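Local coordinates for protein Vv2_1132 (Vibrio vulnificus CMCP6, PDB 5Y9S) that probably binds DNA through an N-terminal helix-turn-helix domain and regulates transcription as a tetrameric LysR-type regulator, with a C-terminal domain of the substrate-binding type, at residues 154-159 / 282-287; 182-187 / 267-272. All blocks are in the same frame, centred on the assembly; numbering follows the deposited sequence.

Contact 1 (154-159 / 282-287); sequences LFTYNI and LCYRST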
loop_
_atom_site.group_PDB
_atom_site.type_symbol
_atom_site.label_atom_id
_atom_site.label_comp_id
_atom_site.label_asym_id
_atom_site.label_seq_id
_atom_site.Cartn_x
_atom_site.Cartn_y
_atom_site.Cartn_z
ATOM N N LEU D 154 33.742 7.601 4.513
ATOM C CA LEU D 154 33.150 6.672 5.457
ATOM C C LEU D 154 34.180 6.394 6.542
ATOM O O LEU D 154 35.314 6.015 6.240
ATOM C CB LEU D 154 32.720 5.386 4.745
ATOM C CG LEU D 154 32.536 4.173 5.645
ATOM C CD1 LEU D 154 31.180 4.226 6.376
ATOM C CD2 LEU D 154 32.694 2.883 4.855
ATOM N N PHE D 155 33.808 6.624 7.792
ATOM C CA PHE D 155 34.643 6.267 8.934
ATOM C C PHE D 155 34.073 5.013 9.571
ATOM O O PHE D 155 32.855 4.910 9.748
ATOM C CB PHE D 155 34.689 7.404 9.946
ATOM C CG PHE D 155 35.457 8.581 9.475
ATOM C CD1 PHE D 155 34.858 9.529 8.663
ATOM C CD2 PHE D 155 36.785 8.741 9.825
ATOM C CE1 PHE D 155 35.569 10.620 8.209
ATOM C CE2 PHE D 155 37.507 9.828 9.376
ATOM C CZ PHE D 155 36.905 10.769 8.565
ATOM N N THR D 156 34.940 4.056 9.899
ATOM C CA THR D 156 34.454 2.784 10.426
ATOM C C THR D 156 35.571 2.061 11.165
ATOM O O THR D 156 36.756 2.343 10.973
ATOM C CB THR D 156 33.903 1.893 9.304
ATOM O OG1 THR D 156 33.189 0.782 9.865
ATOM C CG2 THR D 156 35.045 1.388 8.431
ATOM N N TYR D 157 35.168 1.136 12.029
ATOM C CA TYR D 157 36.086 0.181 12.641
ATOM C C TYR D 157 36.402 -0.933 11.645
ATOM O O TYR D 157 35.562 -1.302 10.815
ATOM C CB TYR D 157 35.478 -0.421 13.915
ATOM C CG TYR D 157 35.180 0.549 15.056
ATOM C CD1 TYR D 157 36.211 1.170 15.750
ATOM C CD2 TYR D 157 33.869 0.828 15.443
ATOM C CE1 TYR D 157 35.960 2.050 16.785
ATOM C CE2 TYR D 157 33.598 1.711 16.485
ATOM C CZ TYR D 157 34.660 2.321 17.150
ATOM O OH TYR D 157 34.439 3.198 18.183
ATOM N N ASN D 158 37.622 -1.471 11.733
ATOM C CA ASN D 158 38.114 -2.407 10.720
ATOM C C ASN D 158 37.198 -3.620 10.602
ATOM O O ASN D 158 36.542 -4.024 11.560
ATOM C CB ASN D 158 39.530 -2.869 11.053
ATOM C CG ASN D 158 39.591 -3.628 12.360
ATOM O OD1 ASN D 158 39.041 -4.724 12.478
ATOM N ND2 ASN D 158 40.247 -3.042 13.360
ATOM N N ILE D 159 37.162 -4.214 9.417
ATOM C CA ILE D 159 36.184 -5.248 9.093
ATOM C C ILE D 159 36.909 -6.580 8.942
ATOM O O ILE D 159 37.774 -6.736 8.071
ATOM C CB ILE D 159 35.384 -4.903 7.825
ATOM C CG1 ILE D 159 35.067 -3.404 7.773
ATOM C CG2 ILE D 159 34.102 -5.721 7.766
ATOM C CD1 ILE D 159 36.083 -2.598 6.982
ATOM N N LEU D 282 39.179 3.290 10.536
ATOM C CA LEU D 282 39.553 3.484 9.147
ATOM C C LEU D 282 38.716 4.589 8.535
ATOM O O LEU D 282 37.577 4.825 8.945
ATOM C CB LEU D 282 39.368 2.189 8.349
ATOM C CG LEU D 282 40.112 1.039 9.024
ATOM C CD1 LEU D 282 39.864 -0.288 8.343
ATOM C CD2 LEU D 282 41.590 1.381 9.057
ATOM N N CYS D 283 39.302 5.279 7.562
ATOM C CA CYS D 283 38.556 6.169 6.688
ATOM C C CYS D 283 38.678 5.651 5.262
ATOM O O CYS D 283 39.792 5.442 4.769
ATOM C CB CYS D 283 39.057 7.606 6.792
ATOM S SG CYS D 283 38.051 8.730 5.798
ATOM N N TYR D 284 37.536 5.438 4.613
ATOM C CA TYR D 284 37.430 4.961 3.242
ATOM C C TYR D 284 36.982 6.075 2.311
ATOM O O TYR D 284 36.190 6.943 2.699
ATOM C CB TYR D 284 36.412 3.835 3.121
ATOM C CG TYR D 284 36.877 2.511 3.623
ATOM C CD1 TYR D 284 37.542 1.633 2.785
ATOM C CD2 TYR D 284 36.603 2.109 4.924
ATOM C CE1 TYR D 284 37.946 0.396 3.235
ATOM C CE2 TYR D 284 37.005 0.874 5.381
ATOM C CZ TYR D 284 37.683 0.024 4.536
ATOM O OH TYR D 284 38.095 -1.208 4.988
ATOM N N ARG D 285 37.449 6.015 1.060
ATOM C CA ARG D 285 37.006 6.955 0.037
ATOM C C ARG D 285 36.947 6.261 -1.317
ATOM O O ARG D 285 37.457 5.153 -1.496
ATOM C CB ARG D 285 37.913 8.184 -0.013
ATOM C CG ARG D 285 39.148 8.000 -0.866
ATOM C CD ARG D 285 39.723 9.347 -1.317
ATOM N NE ARG D 285 41.168 9.267 -1.514
ATOM C CZ ARG D 285 41.976 10.318 -1.625
ATOM N NH1 ARG D 285 41.495 11.555 -1.568
ATOM N NH2 ARG D 285 43.277 10.125 -1.788
ATOM N N SER D 286 36.305 6.925 -2.277
ATOM C CA SER D 286 36.207 6.415 -3.637
ATOM C C SER D 286 37.435 6.799 -4.443
ATOM O O SER D 286 37.899 7.942 -4.383
ATOM C CB SER D 286 34.969 6.955 -4.352
ATOM O OG SER D 286 34.922 6.442 -5.673
ATOM N N THR D 287 37.937 5.844 -5.231
ATOM C CA THR D 287 39.081 6.135 -6.091
ATOM C C THR D 287 38.702 7.052 -7.252
ATOM O O THR D 287 39.530 7.855 -7.691
ATOM C CB THR D 287 39.698 4.834 -6.606
ATOM O OG1 THR D 287 38.683 4.049 -7.236
ATOM C CG2 THR D 287 40.298 4.029 -5.451
#
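Leu154, Phe155 and Thr156 pair with Tyr284, Cys283 and Leu282 as antiparallel neighbours in the sheet of one of the two alpha/beta subdomains of the LysR substrate-binding domain, a periplasmic-binding-protein-like fold. Strand 153-157 lies here between strands 100-105 and 277-286. Four backbone hydrogen bonds join the segments, two in each of the hydrogen-bonded pairs Leu154-Tyr284 and Thr156-Leu282. The bond from Leu282 N to Thr156 O is 2.6 Å long, and its donor sits nearly along the C=O axis. Phe155 and Cys283 form the non-hydrogen-bonded pair between them, with CA atoms 4.5 Å apart.

On the face of Leu154, Thr156, Leu282 and Tyr284, the Tyr284 ring takes contacts from Leu154, Thr156 and Ile159, while Leu282 CD1 reaches Asn158 CA at 3.6 Å. Thr156 CG2 meets the ring edge in its plane, 3.7 Å from Tyr284 CE2. Leu154 runs beside the tyrosine, its CD2 4.0 Å from Tyr284 CD2. Helix 139-147 packs on this face and brings the Phe143 ring against Tyr284. Beyond the strand end, Ile159 meets Tyr284 tip to tip, though Ile159 is poorly ordered. Ile159 also packs on Thr59 of the second subunit.

On the other face, Phe155 and Cys283 make a sulfur-aromatic contact, and Ile177 of strand 172-186 touches both. Cys283 SG is anti to its backbone N (chi1 -176°), which places it over the phenylalanine ring. The sulfur stands 3.6 Å above the ring plane, displaced toward the rim, and its nearest ring atom is Phe155 CZ.

Contact 2 (182-187 / 267-272); sequences VVPVVA and IAFEEQ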
loop_
_atom_site.group_PDB
_atom_site.type_symbol
_atom_site.label_atom_id
_atom_site.label_comp_id
_atom_site.label_asym_id
_atom_site.label_seq_id
_atom_site.Cartn_x
_atom_site.Cartn_y
_atom_site.Cartn_z
ATOM N N VAL D 182 40.660 -1.081 23.216
ATOM C CA VAL D 182 39.392 -1.098 23.921
ATOM C C VAL D 182 39.681 -1.572 25.340
ATOM O O VAL D 182 40.137 -2.700 25.541
ATOM C CB VAL D 182 38.373 -2.007 23.219
ATOM C CG1 VAL D 182 37.180 -2.225 24.118
ATOM C CG2 VAL D 182 37.960 -1.401 21.867
ATOM N N VAL D 183 39.452 -0.713 26.326
ATOM C CA VAL D 183 39.940 -0.993 27.681
ATOM C C VAL D 183 38.801 -1.130 28.674
ATOM O O VAL D 183 37.747 -0.510 28.498
ATOM C CB VAL D 183 40.918 0.089 28.143
ATOM C CG1 VAL D 183 42.077 0.179 27.149
ATOM C CG2 VAL D 183 40.190 1.433 28.313
ATOM N N PRO D 184 38.953 -1.949 29.710
ATOM C CA PRO D 184 37.919 -2.022 30.751
ATOM C C PRO D 184 38.068 -0.845 31.706
ATOM O O PRO D 184 39.167 -0.569 32.195
ATOM C CB PRO D 184 38.212 -3.351 31.448
ATOM C CG PRO D 184 39.709 -3.516 31.288
ATOM C CD PRO D 184 40.068 -2.883 29.959
ATOM N N VAL D 185 36.964 -0.141 31.958
ATOM C CA VAL D 185 36.956 1.012 32.850
ATOM C C VAL D 185 35.916 0.814 33.942
ATOM O O VAL D 185 34.953 0.054 33.790
ATOM C CB VAL D 185 36.671 2.336 32.113
ATOM C CG1 VAL D 185 37.835 2.695 31.178
ATOM C CG2 VAL D 185 35.320 2.251 31.388
ATOM N N VAL D 186 36.113 1.548 35.042
ATOM C CA VAL D 186 35.273 1.425 36.228
ATOM C C VAL D 186 35.343 2.729 37.006
ATOM O O VAL D 186 36.343 3.449 36.949
ATOM C CB VAL D 186 35.715 0.215 37.094
ATOM C CG1 VAL D 186 37.058 0.464 37.711
ATOM C CG2 VAL D 186 34.683 -0.094 38.154
ATOM N N ALA D 187 34.273 3.034 37.737
ATOM C CA ALA D 187 34.296 4.203 38.602
ATOM C C ALA D 187 35.301 3.973 39.733
ATOM O O ALA D 187 35.478 2.838 40.186
ATOM C CB ALA D 187 32.901 4.491 39.165
ATOM N N ILE D 267 41.076 2.900 34.424
ATOM C CA ILE D 267 41.267 1.626 33.755
ATOM C C ILE D 267 41.380 0.540 34.817
ATOM O O ILE D 267 42.073 0.711 35.826
ATOM C CB ILE D 267 42.508 1.673 32.854
ATOM C CG1 ILE D 267 42.268 2.619 31.677
ATOM C CG2 ILE D 267 42.878 0.277 32.371
ATOM C CD1 ILE D 267 43.535 3.046 30.982
ATOM N N ALA D 268 40.650 -0.553 34.632
ATOM C CA ALA D 268 40.698 -1.681 35.554
ATOM C C ALA D 268 41.673 -2.735 35.039
ATOM O O ALA D 268 41.846 -2.911 33.832
ATOM C CB ALA D 268 39.309 -2.303 35.746
ATOM N N PHE D 269 42.308 -3.439 35.970
ATOM C CA PHE D 269 43.263 -4.497 35.630
ATOM C C PHE D 269 44.424 -3.967 34.794
ATOM O O PHE D 269 44.939 -4.654 33.910
ATOM C CB PHE D 269 42.568 -5.658 34.922
ATOM C CG PHE D 269 41.217 -6.000 35.493
ATOM C CD1 PHE D 269 41.047 -6.174 36.864
ATOM C CD2 PHE D 269 40.118 -6.155 34.666
ATOM C CE1 PHE D 269 39.816 -6.503 37.394
ATOM C CE2 PHE D 269 38.868 -6.490 35.192
ATOM C CZ PHE D 269 38.723 -6.666 36.556
ATOM N N GLU D 270 44.822 -2.733 35.090
ATOM C CA GLU D 270 46.009 -2.059 34.580
ATOM C C GLU D 270 47.145 -3.031 34.329
ATOM O O GLU D 270 47.850 -2.927 33.322
ATOM C CB GLU D 270 46.480 -0.995 35.581
ATOM C CG GLU D 270 45.384 -0.040 36.089
ATOM C CD GLU D 270 44.473 -0.641 37.179
ATOM O OE1 GLU D 270 44.261 -1.878 37.194
ATOM O OE2 GLU D 270 43.944 0.138 38.009
ATOM N N GLU D 271 47.324 -3.972 35.256
ATOM C CA GLU D 271 48.433 -4.912 35.165
ATOM C C GLU D 271 48.340 -5.760 33.896
ATOM O O GLU D 271 49.362 -6.046 33.258
ATOM C CB GLU D 271 48.473 -5.782 36.432
ATOM C CG GLU D 271 47.210 -6.649 36.689
ATOM C CD GLU D 271 46.115 -5.982 37.549
ATOM O OE1 GLU D 271 46.243 -4.784 37.890
ATOM O OE2 GLU D 271 45.109 -6.666 37.868
ATOM N N GLN D 272 47.119 -6.128 33.485
ATOM C CA GLN D 272 46.912 -7.105 32.413
ATOM C C GLN D 272 46.641 -6.397 31.084
ATOM O O GLN D 272 45.499 -6.246 30.639
ATOM C CB GLN D 272 45.788 -8.055 32.793
ATOM C CG GLN D 272 46.243 -9.157 33.726
ATOM C CD GLN D 272 45.509 -9.121 35.040
ATOM O OE1 GLN D 272 44.371 -8.661 35.111
ATOM N NE2 GLN D 272 46.151 -9.608 36.094
#
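Ile267 begins the contact as the antiparallel, non-hydrogen-bonded partner of Val185, at the end of the short strand 266-267 beside strand 172-186. Its CG1 lies anti to the carbonyl carbon (chi1 -68°) and comes to 4.1 Å from Val183 CG2, the two side chains crossing at a slant. Ala268 follows with the one hydrogen bond between the segments. Its N donates to Pro184 O over 2.9 Å, almost straight at the hydrogen (170°), with the donor tilted 34° from the carbonyl plane. Ala268 O lies 3.4 Å from Pro184 CG. Ala268 CB meets Val186 CG1 at 4.1 Å, and it also sits 4.0 Å above the plane of the Phe269 ring, over its centre. The Phe269 ring touches the proline only loosely, its CD2 4.3 Å from Pro184 CG. Trp275 packs edge-to-face with Phe269. From Phe269 to Gln272 the chain makes a type I beta turn, closed by the bond from Gln272 N to Phe269 O, and leaves the strand. The polar part of the contact thus centres on Pro184 O, gripped by Ala268 N and also met by Ile267 CA in a CA-H...O contact. Around it, Ile267, Ala268 and Phe269 pack their apolar side chains on Val183, Pro184 and Val186.

In the fold
The two contacts sit in different subdomains of the LysR substrate-binding domain. Contact 1 belongs with strands 100-105, 129-134 and 153-157, contact 2 with strands 199-205, 225-232 and 248-252. Strands 172-186 and 277-286 run side by side as the crossover strands between the subdomains, and each contact uses the C-terminal end of one of them. The contact centres lie 28 Å apart and their nearest atoms about 6 Å apart, without touching. Along the chain, both segments of contact 2 fall between 154-159 and 282-287. In LysR relatives the effector usually binds in the cleft between the subdomains, and a similar site is likely here.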